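Local coordinates for protein aminomethyltransferase (Bartonella henselae, PDB 3GIR) that belongs to the aminomethyltransferase family, pairing a folate-binding domain with a C-terminal barrel domain of the glycine cleavage T-protein type, at residues Leu313-Ala325 with Arg334-Ser346. Numbering follows the deposited sequence.
Sequences LKPQTRQPIRAGA and RIGVVTSGGFGPS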
ATOM      1  N   LEU A 313       8.537   6.902 -13.926  1.00 15.92           N
ATOM      2  CA  LEU A 313       9.183   6.714 -15.211  1.00 15.44           C
ATOM      3  C   LEU A 313       8.151   6.442 -16.281  1.00 17.66           C
ATOM      4  O   LEU A 313       7.291   5.592 -16.103  1.00 18.41           O
ATOM      5  CB  LEU A 313      10.183   5.509 -15.136  1.00 15.98           C
ATOM      6  CG  LEU A 313      11.356   5.705 -14.199  1.00 16.18           C
ATOM      7  CD1 LEU A 313      12.058   4.310 -13.868  1.00 16.94           C
ATOM      8  CD2 LEU A 313      12.383   6.705 -14.737  1.00 16.27           C
ATOM      9  N   LYS A 314       8.278   7.112 -17.418  1.00 16.57           N
ATOM     10  CA  LYS A 314       7.392   6.904 -18.563  1.00 17.72           C
ATOM     11  C   LYS A 314       8.166   6.328 -19.711  1.00 18.90           C
ATOM     12  O   LYS A 314       8.941   6.982 -20.361  1.00 18.52           O
ATOM     13  CB  LYS A 314       6.674   8.211 -18.961  1.00 18.36           C
ATOM     14  CG  LYS A 314       5.721   8.075 -20.074  1.00 21.05           C
ATOM     15  CD  LYS A 314       5.109   9.442 -20.561  1.00 25.81           C
ATOM     16  CE  LYS A 314       4.265   9.228 -21.833  1.00 32.71           C
ATOM     17  NZ  LYS A 314       3.461  10.481 -22.183  1.00 38.25           N
ATOM     18  N   PRO A 315       7.991   5.021 -19.978  1.00 18.64           N
ATOM     19  CA  PRO A 315       8.636   4.396 -21.133  1.00 20.72           C
ATOM     20  C   PRO A 315       8.177   5.042 -22.436  1.00 21.56           C
ATOM     21  O   PRO A 315       7.002   5.364 -22.558  1.00 23.28           O
ATOM     22  CB  PRO A 315       8.133   2.940 -21.029  1.00 20.88           C
ATOM     23  CG  PRO A 315       7.833   2.742 -19.698  1.00 21.33           C
ATOM     24  CD  PRO A 315       7.183   4.035 -19.220  1.00 21.21           C
ATOM     25  N   GLN A 316       9.113   5.275 -23.341  1.00 22.88           N
ATOM     26  CA  GLN A 316       8.803   5.877 -24.678  1.00 24.96           C
ATOM     27  C   GLN A 316       8.630   4.735 -25.634  1.00 28.49           C
ATOM     28  O   GLN A 316       9.469   4.458 -26.498  1.00 32.46           O
ATOM     29  CB  GLN A 316       9.938   6.770 -25.106  1.00 24.58           C
ATOM     30  CG  GLN A 316      10.100   7.940 -24.172  1.00 24.95           C
ATOM     31  CD  GLN A 316      11.205   8.940 -24.609  1.00 25.18           C
ATOM     32  OE1 GLN A 316      11.772   8.899 -25.741  1.00 27.95           O
ATOM     33  NE2 GLN A 316      11.516   9.823 -23.687  1.00 27.44           N
ATOM     34  N   THR A 317       7.574   4.008 -25.402  1.00 31.66           N
ATOM     35  CA  THR A 317       7.298   2.795 -26.172  1.00 33.56           C
ATOM     36  C   THR A 317       5.895   2.424 -25.732  1.00 35.19           C
ATOM     37  O   THR A 317       5.417   2.920 -24.699  1.00 34.21           O
ATOM     38  CB  THR A 317       8.313   1.658 -25.956  1.00 34.46           C
ATOM     39  OG1 THR A 317       7.726   0.467 -26.499  1.00 39.44           O
ATOM     40  CG2 THR A 317       8.629   1.352 -24.431  1.00 32.39           C
ATOM     41  N   ARG A 318       5.206   1.613 -26.541  1.00 36.27           N
ATOM     42  CA  ARG A 318       3.862   1.171 -26.184  1.00 37.58           C
ATOM     43  C   ARG A 318       3.922  -0.089 -25.345  1.00 36.25           C
ATOM     44  O   ARG A 318       2.929  -0.445 -24.668  1.00 36.85           O
ATOM     45  CB  ARG A 318       3.008   0.953 -27.448  1.00 39.32           C
ATOM     46  CG  ARG A 318       2.457   2.250 -28.084  1.00 43.47           C
ATOM     47  CD  ARG A 318       2.312   2.067 -29.632  1.00 50.69           C
ATOM     48  NE  ARG A 318       1.943   3.309 -30.316  1.00 57.04           N
ATOM     49  CZ  ARG A 318       2.763   4.343 -30.529  1.00 60.93           C
ATOM     50  NH1 ARG A 318       4.036   4.305 -30.129  1.00 62.10           N
ATOM     51  NH2 ARG A 318       2.302   5.429 -31.150  1.00 62.18           N
ATOM     52  N   GLN A 319       5.082  -0.762 -25.380  1.00 34.10           N
ATOM     53  CA  GLN A 319       5.273  -1.993 -24.612  1.00 34.71           C
ATOM     54  C   GLN A 319       5.828  -1.741 -23.192  1.00 30.88           C
ATOM     55  O   GLN A 319       6.807  -1.034 -23.033  1.00 30.05           O
ATOM     56  CB  GLN A 319       6.161  -2.945 -25.407  1.00 35.27           C
ATOM     57  CG  GLN A 319       5.491  -3.303 -26.761  1.00 38.52           C
ATOM     58  CD  GLN A 319       4.023  -3.824 -26.624  1.00 44.36           C
ATOM     59  OE1 GLN A 319       3.734  -4.711 -25.804  1.00 47.76           O
ATOM     60  NE2 GLN A 319       3.103  -3.258 -27.433  1.00 46.70           N
ATOM     61  N   PRO A 320       5.159  -2.289 -22.157  1.00 28.63           N
ATOM     62  CA  PRO A 320       5.694  -2.018 -20.804  1.00 28.16           C
ATOM     63  C   PRO A 320       7.150  -2.463 -20.587  1.00 26.98           C
ATOM     64  O   PRO A 320       7.598  -3.462 -21.140  1.00 28.14           O
ATOM     65  CB  PRO A 320       4.760  -2.822 -19.886  1.00 29.41           C
ATOM     66  CG  PRO A 320       3.471  -2.921 -20.649  1.00 28.78           C
ATOM     67  CD  PRO A 320       3.800  -2.885 -22.098  1.00 29.44           C
ATOM     68  N   ILE A 321       7.822  -1.741 -19.704  1.00 23.96           N
ATOM     69  CA  ILE A 321       9.075  -2.104 -19.156  1.00 23.94           C
ATOM     70  C   ILE A 321       8.748  -2.542 -17.749  1.00 24.13           C
ATOM     71  O   ILE A 321       8.098  -1.816 -17.015  1.00 24.26           O
ATOM     72  CB  ILE A 321      10.045  -0.850 -19.150  1.00 22.45           C
ATOM     73  CG1 ILE A 321      10.286  -0.403 -20.610  1.00 24.10           C
ATOM     74  CG2 ILE A 321      11.307  -1.148 -18.461  1.00 20.50           C
ATOM     75  CD1 ILE A 321      11.120   0.830 -20.751  1.00 25.34           C
ATOM     76  N   ARG A 322       9.249  -3.719 -17.376  1.00 23.14           N
ATOM     77  CA  ARG A 322       8.943  -4.378 -16.119  1.00 23.49           C
ATOM     78  C   ARG A 322       9.948  -4.194 -15.004  1.00 20.68           C
ATOM     79  O   ARG A 322      11.108  -3.854 -15.205  1.00 22.20           O
ATOM     80  CB  ARG A 322       8.817  -5.910 -16.393  1.00 26.53           C
ATOM     81  CG  ARG A 322       7.872  -6.264 -17.570  1.00 32.30           C
ATOM     82  CD  ARG A 322       6.480  -5.772 -17.323  1.00 37.26           C
ATOM     83  NE  ARG A 322       5.884  -6.454 -16.177  1.00 45.03           N
ATOM     84  CZ  ARG A 322       5.218  -7.605 -16.213  1.00 49.86           C
ATOM     85  NH1 ARG A 322       5.024  -8.232 -17.370  1.00 53.75           N
ATOM     86  NH2 ARG A 322       4.724  -8.121 -15.069  1.00 49.94           N
ATOM     87  N   ALA A 323       9.497  -4.483 -13.784  1.00 20.78           N
ATOM     88  CA  ALA A 323      10.354  -4.516 -12.627  1.00 20.06           C
ATOM     89  C   ALA A 323      11.628  -5.302 -12.916  1.00 20.07           C
ATOM     90  O   ALA A 323      11.575  -6.416 -13.501  1.00 21.14           O
ATOM     91  CB  ALA A 323       9.550  -5.163 -11.498  1.00 21.34           C
ATOM     92  N   GLY A 324      12.752  -4.765 -12.481  1.00 20.05           N
ATOM     93  CA  GLY A 324      14.075  -5.346 -12.653  1.00 20.10           C
ATOM     94  C   GLY A 324      14.867  -4.852 -13.858  1.00 20.21           C
ATOM     95  O   GLY A 324      16.090  -5.049 -13.928  1.00 23.38           O
ATOM     96  N   ALA A 325      14.195  -4.170 -14.785  1.00 19.96           N
ATOM     97  CA  ALA A 325      14.906  -3.542 -15.900  1.00 19.26           C
ATOM     98  C   ALA A 325      16.015  -2.582 -15.416  1.00 19.99           C
ATOM     99  O   ALA A 325      15.741  -1.662 -14.621  1.00 19.73           O
ATOM    100  CB  ALA A 325      13.919  -2.805 -16.761  1.00 18.51           C
ATOM    101  N   ARG A 334      25.573   2.128 -15.840  1.00 22.38           N
ATOM    102  CA  ARG A 334      24.442   1.712 -15.033  1.00 23.51           C
ATOM    103  C   ARG A 334      24.199   2.805 -13.977  1.00 21.15           C
ATOM    104  O   ARG A 334      25.128   3.230 -13.294  1.00 22.01           O
ATOM    105  CB  ARG A 334      24.694   0.339 -14.422  1.00 24.50           C
ATOM    106  CG  ARG A 334      23.529  -0.238 -13.765  1.00 31.85           C
ATOM    107  CD  ARG A 334      23.810  -1.356 -12.770  1.00 39.46           C
ATOM    108  NE  ARG A 334      22.621  -1.361 -11.895  1.00 47.13           N
ATOM    109  CZ  ARG A 334      21.830  -2.403 -11.647  1.00 49.95           C
ATOM    110  NH1 ARG A 334      22.113  -3.613 -12.134  1.00 48.87           N
ATOM    111  NH2 ARG A 334      20.762  -2.228 -10.861  1.00 50.35           N
ATOM    112  N   ILE A 335      22.933   3.278 -13.804  1.00 19.51           N
ATOM    113  CA  ILE A 335      22.605   4.299 -12.844  1.00 18.79           C
ATOM    114  C   ILE A 335      21.432   3.928 -11.938  1.00 18.66           C
ATOM    115  O   ILE A 335      21.249   4.550 -10.941  1.00 20.58           O
ATOM    116  CB  ILE A 335      22.278   5.658 -13.520  1.00 18.01           C
ATOM    117  CG1 ILE A 335      21.106   5.548 -14.463  1.00 19.70           C
ATOM    118  CG2 ILE A 335      23.554   6.202 -14.215  1.00 17.92           C
ATOM    119  CD1 ILE A 335      20.516   6.857 -14.949  1.00 18.74           C
ATOM    120  N   GLY A 336      20.685   2.883 -12.268  1.00 17.36           N
ATOM    121  CA  GLY A 336      19.529   2.582 -11.430  1.00 18.31           C
ATOM    122  C   GLY A 336      18.752   1.406 -11.936  1.00 17.79           C
ATOM    123  O   GLY A 336      19.297   0.581 -12.644  1.00 18.29           O
ATOM    124  N   VAL A 337      17.485   1.320 -11.574  1.00 17.64           N
ATOM    125  CA  VAL A 337      16.675   0.127 -11.839  1.00 18.07           C
ATOM    126  C   VAL A 337      15.198   0.489 -11.798  1.00 16.82           C
ATOM    127  O   VAL A 337      14.802   1.394 -11.028  1.00 17.88           O
ATOM    128  CB  VAL A 337      16.982  -0.992 -10.817  1.00 19.00           C
ATOM    129  CG1 VAL A 337      16.520  -0.652  -9.451  1.00 21.01           C
ATOM    130  CG2 VAL A 337      16.480  -2.361 -11.381  1.00 20.28           C
ATOM    131  N   VAL A 338      14.388  -0.155 -12.637  1.00 16.62           N
ATOM    132  CA  VAL A 338      12.972  -0.096 -12.559  1.00 15.67           C
ATOM    133  C   VAL A 338      12.500  -1.013 -11.460  1.00 16.86           C
ATOM    134  O   VAL A 338      12.861  -2.200 -11.444  1.00 18.12           O
ATOM    135  CB  VAL A 338      12.328  -0.523 -13.886  1.00 16.49           C
ATOM    136  CG1 VAL A 338      10.793  -0.639 -13.841  1.00 17.94           C
ATOM    137  CG2 VAL A 338      12.779   0.435 -15.032  1.00 17.00           C
ATOM    138  N   THR A 339      11.733  -0.477 -10.540  1.00 16.36           N
ATOM    139  CA  THR A 339      11.188  -1.268  -9.419  1.00 15.91           C
ATOM    140  C   THR A 339       9.782  -1.780  -9.664  1.00 16.42           C
ATOM    141  O   THR A 339       9.397  -2.831  -9.101  1.00 17.94           O
ATOM    142  CB  THR A 339      11.290  -0.552  -8.121  1.00 15.74           C
ATOM    143  OG1 THR A 339      10.663   0.740  -8.214  1.00 17.31           O
ATOM    144  CG2 THR A 339      12.745  -0.375  -7.687  1.00 15.95           C
ATOM    145  N   SER A 340       8.977  -1.051 -10.459  1.00 16.08           N
ATOM    146  CA  SER A 340       7.609  -1.460 -10.795  1.00 16.03           C
ATOM    147  C   SER A 340       7.302  -0.990 -12.203  1.00 17.31           C
ATOM    148  O   SER A 340       7.771   0.061 -12.638  1.00 16.87           O
ATOM    149  CB  SER A 340       6.553  -0.867  -9.867  1.00 16.48           C
ATOM    150  OG  SER A 340       6.698  -1.297  -8.549  1.00 18.03           O
ATOM    151  N   GLY A 341       6.540  -1.778 -12.929  1.00 17.80           N
ATOM    152  CA  GLY A 341       6.163  -1.381 -14.274  1.00 19.65           C
ATOM    153  C   GLY A 341       5.045  -2.195 -14.830  1.00 20.99           C
ATOM    154  O   GLY A 341       4.986  -3.414 -14.559  1.00 23.51           O
ATOM    155  N   GLY A 342       4.177  -1.564 -15.619  1.00 19.76           N
ATOM    156  CA  GLY A 342       3.109  -2.262 -16.311  1.00 21.15           C
ATOM    157  C   GLY A 342       2.341  -1.347 -17.243  1.00 21.39           C
ATOM    158  O   GLY A 342       2.676  -0.202 -17.413  1.00 22.16           O
ATOM    159  N   PHE A 343       1.319  -1.874 -17.897  1.00 20.70           N
ATOM    160  CA  PHE A 343       0.442  -1.062 -18.706  1.00 20.64           C
ATOM    161  C   PHE A 343      -0.604  -0.433 -17.825  1.00 20.64           C
ATOM    162  O   PHE A 343      -1.268  -1.144 -17.042  1.00 21.94           O
ATOM    163  CB  PHE A 343      -0.196  -1.884 -19.802  1.00 21.79           C
ATOM    164  CG  PHE A 343      -1.025  -1.071 -20.755  1.00 21.00           C
ATOM    165  CD1 PHE A 343      -0.423  -0.345 -21.770  1.00 22.57           C
ATOM    166  CD2 PHE A 343      -2.411  -1.068 -20.660  1.00 26.37           C
ATOM    167  CE1 PHE A 343      -1.200   0.414 -22.621  1.00 26.16           C
ATOM    168  CE2 PHE A 343      -3.172  -0.356 -21.514  1.00 28.83           C
ATOM    169  CZ  PHE A 343      -2.557   0.414 -22.469  1.00 26.85           C
ATOM    170  N   GLY A 344      -0.756   0.888 -17.890  1.00 19.71           N
ATOM    171  CA  GLY A 344      -1.838   1.542 -17.142  1.00 18.80           C
ATOM    172  C   GLY A 344      -3.005   1.850 -18.056  1.00 19.25           C
ATOM    173  O   GLY A 344      -2.889   2.746 -18.885  1.00 20.03           O
ATOM    174  N   PRO A 345      -4.126   1.156 -17.938  1.00 20.92           N
ATOM    175  CA  PRO A 345      -5.224   1.387 -18.894  1.00 20.30           C
ATOM    176  C   PRO A 345      -5.860   2.773 -18.807  1.00 21.72           C
ATOM    177  O   PRO A 345      -6.447   3.258 -19.800  1.00 21.66           O
ATOM    178  CB  PRO A 345      -6.250   0.316 -18.505  1.00 21.74           C
ATOM    179  CG  PRO A 345      -5.429  -0.750 -17.892  1.00 22.29           C
ATOM    180  CD  PRO A 345      -4.401  -0.034 -17.108  1.00 20.00           C
ATOM    181  N   SER A 346      -5.786   3.401 -17.642  1.00 20.81           N
ATOM    182  CA  SER A 346      -6.349   4.758 -17.461  1.00 21.16           C
ATOM    183  C   SER A 346      -5.402   5.773 -18.061  1.00 22.62           C
ATOM    184  O   SER A 346      -5.829   6.653 -18.810  1.00 25.62           O
ATOM    185  CB  SER A 346      -6.687   5.089 -16.026  1.00 21.31           C
ATOM    186  OG  SER A 346      -7.521   4.125 -15.484  1.00 20.82           O
TER
HETATM  187  O   HOH W   1       6.730  -5.502 -13.472  1.00 33.04           O
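Val338 meets the 313-325 segment with both of its methyls. Its CG1, anti to the backbone N (chi1 174°), lies 3.5 Å from Arg322 O, while its CG2 reaches Ala325 CB at 3.8 Å and touches Ile321 CG2 and Leu313 CD1 more loosely. The Ile321 side chain crosses that of Val338 at about a right angle. Two backbone hydrogen bonds fix this residue at its N and O: Val338 N donates to Ala325 O over 2.8 Å, nearly straight at 173°, and Gly324 N donates to Val338 O over 2.8 Å, with the donor tilted 28° from the carbonyl plane. On the loop side, Gly324 and Ala325 are the last two residues of a type II turn, Arg322 to Ala325, closed by Ala325 N on Arg322 O; Gly324 takes the backbone angles there that suit glycine. Farther along, a water replaces direct pairing: it accepts from Ala323 N and Arg322 NE and donates to Gly341 O, sitting in plane at the guanidinium edge of Arg322, whose chain bends at chi2 and chi3. Gly341 CA brings a CH...O contact to Ile321 O at 3.4 Å, the backbones lying close together here. Beyond it, the Pro320 ring rests on the backbone of Gly342 and Phe343, CG lying 3.6 Å from Phe343 N. The loop leaves strand 309-315 of the C-terminal barrel domain and folds against strand 334-344, which pairs with strands 326-328 and 349-356; Ile321 and Ala325 also touch Thr369 of strand 366-371, and Phe343 packs on Leu66 of helix 65-74.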